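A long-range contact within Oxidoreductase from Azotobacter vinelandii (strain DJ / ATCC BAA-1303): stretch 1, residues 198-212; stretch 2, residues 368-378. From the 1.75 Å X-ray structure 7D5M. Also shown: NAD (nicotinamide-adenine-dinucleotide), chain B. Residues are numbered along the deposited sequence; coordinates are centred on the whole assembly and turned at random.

Stretch 1, residues 198-212: GPSYVLGDVGTHPLY
Stretch 2 368-378: EGVRWVERCVQ

Trp372 and Leu203 form the apolar centre, both buried, each a knob in a hole of the opposing helix. Trp372 (chi1 t, chi2 84°) sits among Leu203, Gly207, Thr208 and Leu211; its broad indole can reach all four, while its NE1 is hydrogen-bonded elsewhere in the structure. Leu203 (m, t) sits among Trp372, Val373, Cys376 and Val377, its branched, apolar side chain filling the hole with no polar group to satisfy. Leu203 CD2 lies 3.8 Å from Trp372 CH2, and Leu203 CD1 lies 3.9 Å from Cys376 CB. Leu211 (t, p) lays CD2 over one face of the indole, 3.5 Å from Trp372 CG, in a CH-pi contact, while the carbonyl Leu203 O meets the ring edge 3.6 Å from Trp372 CZ3. Glycine suits position 207, because a CB there would point toward stretch 2, tight against Trp372 CH2, and would clash with Leu203 O.

The frame is two helices, 202-212 and 368-378, whose axes approach to 9.5 Å with their N-to-C directions at 124°. Stretch 1 has a wider pi-type turn at 203-207 and a kink at 209-210; stretch 2 is regularly helical. In the register, Gly204 CA lies 5.9 Å from Val373 CA, Thr208 CA 5.8 Å from Gly369 CA and, in the loop before the first helix, Ser200 CA 7.1 Å from Val377 CA.

Around Gly204 the helices lie close. Val373 (t) brings CG2 to 3.6 Å from both Gly204 CA and Thr208 CG2. Thr208 (p) also places CG2 3.7 Å from Gly369 O, leaving its hydroxyl to bond its own helix, with OG1 donating to Gly204 O at 2.8 Å.

Farther out, Val377 (t) sets CG2 3.9 Å from Ser200 CB and 3.8 Å from Pro199 O. Ser200 (chi1 104°) is polar yet compact: its OG accepts from Gly204 N at 3.1 Å and lies 3.6 Å from Val373 CG1. No hydrogen bond crosses between the stretches; packing that buries 516 Å² joins them.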

# COMPACT_ATOMS: atom_id res chain seq x y z
N GLY A 198 -34.82 -4.90 14.34
CA GLY A 198 -34.85 -6.26 14.92
C GLY A 198 -33.87 -6.41 16.08
O GLY A 198 -33.63 -5.45 16.82
N PRO A 199 -33.31 -7.62 16.28
CA PRO A 199 -32.54 -7.94 17.49
C PRO A 199 -31.08 -7.46 17.51
O PRO A 199 -30.43 -7.55 18.55
CB PRO A 199 -32.54 -9.48 17.51
CG PRO A 199 -32.73 -9.91 16.07
CD PRO A 199 -33.46 -8.77 15.39
N SER A 200 -30.57 -6.99 16.38
CA SER A 200 -29.15 -6.57 16.29
C SER A 200 -29.01 -5.35 15.39
O SER A 200 -29.92 -5.09 14.56
CB SER A 200 -28.29 -7.72 15.85
OG SER A 200 -27.91 -7.60 14.50
N TYR A 201 -27.91 -4.62 15.54
CA TYR A 201 -27.52 -3.59 14.56
C TYR A 201 -26.36 -4.16 13.72
O TYR A 201 -26.66 -4.78 12.68
CB TYR A 201 -27.28 -2.23 15.21
CG TYR A 201 -26.61 -1.27 14.26
CD1 TYR A 201 -26.86 -1.34 12.90
CD2 TYR A 201 -25.71 -0.31 14.70
CE1 TYR A 201 -26.23 -0.50 12.00
CE2 TYR A 201 -25.09 0.56 13.81
CZ TYR A 201 -25.35 0.46 12.46
OH TYR A 201 -24.71 1.28 11.57
N VAL A 202 -25.10 -4.01 14.13
CA VAL A 202 -23.96 -4.28 13.20
C VAL A 202 -23.83 -5.77 12.85
O VAL A 202 -23.32 -6.06 11.75
CB VAL A 202 -22.62 -3.69 13.67
CG1 VAL A 202 -22.67 -2.17 13.64
CG2 VAL A 202 -22.16 -4.22 15.01
N LEU A 203 -24.22 -6.71 13.71
CA LEU A 203 -24.11 -8.16 13.37
C LEU A 203 -24.88 -8.41 12.07
O LEU A 203 -24.31 -8.99 11.12
CB LEU A 203 -24.69 -9.00 14.52
CG LEU A 203 -23.81 -9.07 15.77
CD1 LEU A 203 -24.63 -9.55 16.96
CD2 LEU A 203 -22.60 -9.96 15.54
N GLY A 204 -26.13 -7.95 12.04
CA GLY A 204 -27.04 -8.12 10.90
C GLY A 204 -26.68 -7.19 9.76
O GLY A 204 -26.78 -7.60 8.59
N ASP A 205 -26.28 -5.96 10.08
CA ASP A 205 -26.12 -4.90 9.06
C ASP A 205 -24.84 -5.15 8.25
O ASP A 205 -24.86 -4.97 7.01
CB ASP A 205 -26.11 -3.51 9.69
CG ASP A 205 -26.30 -2.41 8.67
OD1 ASP A 205 -27.37 -2.39 8.04
OD2 ASP A 205 -25.37 -1.60 8.48
N VAL A 206 -23.75 -5.51 8.92
CA VAL A 206 -22.44 -5.61 8.22
C VAL A 206 -21.78 -6.96 8.46
O VAL A 206 -21.20 -7.48 7.52
CB VAL A 206 -21.54 -4.41 8.57
CG1 VAL A 206 -22.11 -3.11 8.00
CG2 VAL A 206 -21.27 -4.28 10.06
N GLY A 207 -21.88 -7.56 9.66
CA GLY A 207 -21.21 -8.84 9.96
C GLY A 207 -21.59 -9.94 8.98
O GLY A 207 -20.73 -10.77 8.64
N THR A 208 -22.85 -9.96 8.53
CA THR A 208 -23.39 -11.05 7.67
C THR A 208 -22.78 -10.98 6.27
O THR A 208 -22.83 -12.00 5.56
CB THR A 208 -24.92 -11.03 7.61
OG1 THR A 208 -25.33 -9.69 7.33
CG2 THR A 208 -25.56 -11.52 8.88
N HIS A 209 -22.22 -9.85 5.86
CA HIS A 209 -21.61 -9.72 4.51
C HIS A 209 -20.38 -10.62 4.38
O HIS A 209 -20.34 -11.48 3.50
CB HIS A 209 -21.35 -8.26 4.15
CG HIS A 209 -22.53 -7.56 3.58
ND1 HIS A 209 -23.19 -8.01 2.45
CD2 HIS A 209 -23.17 -6.44 3.98
CE1 HIS A 209 -24.16 -7.17 2.16
NE2 HIS A 209 -24.19 -6.20 3.10
N PRO A 210 -19.30 -10.42 5.17
CA PRO A 210 -18.12 -11.28 5.04
C PRO A 210 -18.42 -12.72 5.49
O PRO A 210 -17.78 -13.63 4.99
CB PRO A 210 -17.06 -10.59 5.91
CG PRO A 210 -17.85 -9.74 6.89
CD PRO A 210 -19.09 -9.31 6.12
N LEU A 211 -19.39 -12.92 6.37
CA LEU A 211 -19.86 -14.30 6.73
C LEU A 211 -20.33 -15.00 5.45
O LEU A 211 -19.88 -16.13 5.18
CB LEU A 211 -21.00 -14.24 7.75
CG LEU A 211 -21.49 -15.62 8.20
CD1 LEU A 211 -20.56 -16.21 9.23
CD2 LEU A 211 -22.91 -15.54 8.72
N TYR A 212 -21.16 -14.34 4.65
CA TYR A 212 -21.64 -14.94 3.39
C TYR A 212 -20.46 -15.20 2.45
O TYR A 212 -20.40 -16.27 1.83
CB TYR A 212 -22.73 -14.12 2.70
CG TYR A 212 -23.15 -14.82 1.44
CD1 TYR A 212 -23.81 -16.04 1.51
CD2 TYR A 212 -22.84 -14.33 0.18
CE1 TYR A 212 -24.16 -16.74 0.37
CE2 TYR A 212 -23.18 -15.02 -0.97
CZ TYR A 212 -23.85 -16.23 -0.88
OH TYR A 212 -24.22 -16.93 -1.99
N GLU A 368 -29.48 -18.64 6.59
CA GLU A 368 -28.22 -18.80 7.36
C GLU A 368 -27.81 -17.46 7.99
O GLU A 368 -27.37 -17.48 9.14
CB GLU A 368 -27.10 -19.36 6.48
CG GLU A 368 -27.28 -20.82 6.18
CD GLU A 368 -27.67 -21.64 7.40
OE1 GLU A 368 -26.91 -21.60 8.41
OE2 GLU A 368 -28.76 -22.27 7.37
N GLY A 369 -27.97 -16.34 7.27
CA GLY A 369 -27.67 -14.99 7.79
C GLY A 369 -28.49 -14.70 9.04
O GLY A 369 -27.95 -14.17 10.02
N VAL A 370 -29.78 -15.06 9.01
CA VAL A 370 -30.70 -14.84 10.16
C VAL A 370 -30.28 -15.78 11.30
O VAL A 370 -30.23 -15.31 12.44
CB VAL A 370 -32.16 -15.05 9.74
CG1 VAL A 370 -33.12 -14.98 10.93
CG2 VAL A 370 -32.54 -14.05 8.67
N ARG A 371 -30.02 -17.05 11.00
CA ARG A 371 -29.57 -18.04 12.02
C ARG A 371 -28.34 -17.48 12.75
O ARG A 371 -28.32 -17.50 13.99
CB ARG A 371 -29.18 -19.37 11.39
CG ARG A 371 -28.85 -20.44 12.42
CD ARG A 371 -28.22 -21.68 11.83
NE ARG A 371 -28.91 -22.12 10.62
CZ ARG A 371 -30.07 -22.74 10.59
NH1 ARG A 371 -30.71 -23.02 11.71
NH2 ARG A 371 -30.60 -23.08 9.43
N TRP A 372 -27.34 -17.03 12.00
CA TRP A 372 -26.06 -16.59 12.61
C TRP A 372 -26.31 -15.42 13.56
O TRP A 372 -25.83 -15.47 14.70
CB TRP A 372 -25.03 -16.24 11.54
CG TRP A 372 -23.69 -15.83 12.07
CD1 TRP A 372 -22.66 -16.65 12.44
CD2 TRP A 372 -23.20 -14.49 12.20
NE1 TRP A 372 -21.58 -15.91 12.82
CE2 TRP A 372 -21.88 -14.58 12.69
CE3 TRP A 372 -23.75 -13.23 11.96
CZ2 TRP A 372 -21.09 -13.45 12.92
CZ3 TRP A 372 -22.98 -12.11 12.20
CH2 TRP A 372 -21.67 -12.22 12.68
N VAL A 373 -27.03 -14.39 13.11
CA VAL A 373 -27.33 -13.20 13.95
C VAL A 373 -28.05 -13.68 15.21
O VAL A 373 -27.70 -13.21 16.30
CB VAL A 373 -28.14 -12.14 13.18
CG1 VAL A 373 -28.70 -11.07 14.11
CG2 VAL A 373 -27.31 -11.52 12.07
N GLU A 374 -29.03 -14.57 15.07
CA GLU A 374 -29.87 -14.99 16.22
C GLU A 374 -28.98 -15.69 17.26
O GLU A 374 -29.11 -15.36 18.46
CB GLU A 374 -31.03 -15.86 15.75
CG GLU A 374 -32.02 -16.20 16.85
CD GLU A 374 -33.37 -16.65 16.33
OE1 GLU A 374 -33.75 -17.79 16.63
OE2 GLU A 374 -34.03 -15.87 15.61
N ARG A 375 -28.10 -16.60 16.84
CA ARG A 375 -27.17 -17.34 17.73
C ARG A 375 -26.21 -16.35 18.40
O ARG A 375 -25.97 -16.51 19.61
CB ARG A 375 -26.39 -18.42 16.98
CG ARG A 375 -27.24 -19.62 16.60
CD ARG A 375 -27.57 -20.53 17.78
NE ARG A 375 -28.55 -21.50 17.30
CZ ARG A 375 -29.87 -21.30 17.28
NH1 ARG A 375 -30.39 -20.18 17.74
NH2 ARG A 375 -30.67 -22.24 16.80
N CYS A 376 -25.67 -15.38 17.66
CA CYS A 376 -24.76 -14.34 18.20
C CYS A 376 -25.49 -13.55 19.30
O CYS A 376 -24.91 -13.36 20.39
CB CYS A 376 -24.25 -13.40 17.12
SG CYS A 376 -23.01 -14.16 16.04
N VAL A 377 -26.72 -13.13 19.04
CA VAL A 377 -27.50 -12.34 20.04
C VAL A 377 -27.74 -13.22 21.27
O VAL A 377 -27.57 -12.70 22.40
CB VAL A 377 -28.80 -11.79 19.42
CG1 VAL A 377 -29.72 -11.17 20.48
CG2 VAL A 377 -28.49 -10.76 18.34
N GLN A 378 -28.05 -14.51 21.09
CA GLN A 378 -28.28 -15.47 22.20
C GLN A 378 -27.02 -15.56 23.07
O GLN A 378 -27.16 -15.46 24.30
CB GLN A 378 -28.72 -16.83 21.66
CG GLN A 378 -30.16 -16.81 21.18
CD GLN A 378 -30.60 -18.07 20.47
OE1 GLN A 378 -29.81 -18.96 20.16
NE2 GLN A 378 -31.90 -18.15 20.22
PA NAD B . -33.47 3.82 3.62
O1A NAD B . -34.16 4.22 4.89
O2A NAD B . -32.34 4.64 3.08
O5B NAD B . -34.58 3.63 2.47
C5B NAD B . -35.91 3.09 2.75
C4B NAD B . -36.76 3.34 1.53
O4B NAD B . -37.96 2.51 1.59
C3B NAD B . -37.28 4.77 1.38
O3B NAD B . -37.38 5.10 -0.00
C2B NAD B . -38.65 4.69 2.05
O2B NAD B . -39.55 5.71 1.67
C1B NAD B . -39.10 3.34 1.53
N9A NAD B . -40.15 2.69 2.31
C8A NAD B . -40.18 2.55 3.67
N7A NAD B . -41.21 1.86 4.09
C5A NAD B . -41.89 1.51 2.94
C6A NAD B . -43.06 0.76 2.73
N6A NAD B . -43.76 0.18 3.71
N1A NAD B . -43.47 0.59 1.45
C2A NAD B . -42.76 1.16 0.47
N3A NAD B . -41.63 1.88 0.54
C4A NAD B . -41.25 2.02 1.83
O3 NAD B . -32.90 2.32 3.78
PN NAD B . -31.66 1.60 3.01
O1N NAD B . -30.37 1.95 3.69
O2N NAD B . -31.79 1.88 1.54
O5D NAD B . -31.94 0.05 3.30
C5D NAD B . -33.14 -0.59 2.86
C4D NAD B . -32.88 -2.07 2.98
O4D NAD B . -31.71 -2.40 2.20
C3D NAD B . -32.58 -2.55 4.40
O3D NAD B . -33.12 -3.85 4.59
C2D NAD B . -31.05 -2.56 4.45
O2D NAD B . -30.53 -3.47 5.40
C1D NAD B . -30.73 -3.02 3.03
N1N NAD B . -29.38 -2.62 2.54
C2N NAD B . -28.55 -3.58 1.99
C3N NAD B . -27.26 -3.26 1.57
C7N NAD B . -26.48 -4.34 0.84
O7N NAD B . -27.08 -5.33 0.43
N7N NAD B . -25.18 -4.13 0.66
C4N NAD B . -26.77 -1.98 1.82
C5N NAD B . -27.61 -1.02 2.39
C6N NAD B . -28.94 -1.33 2.59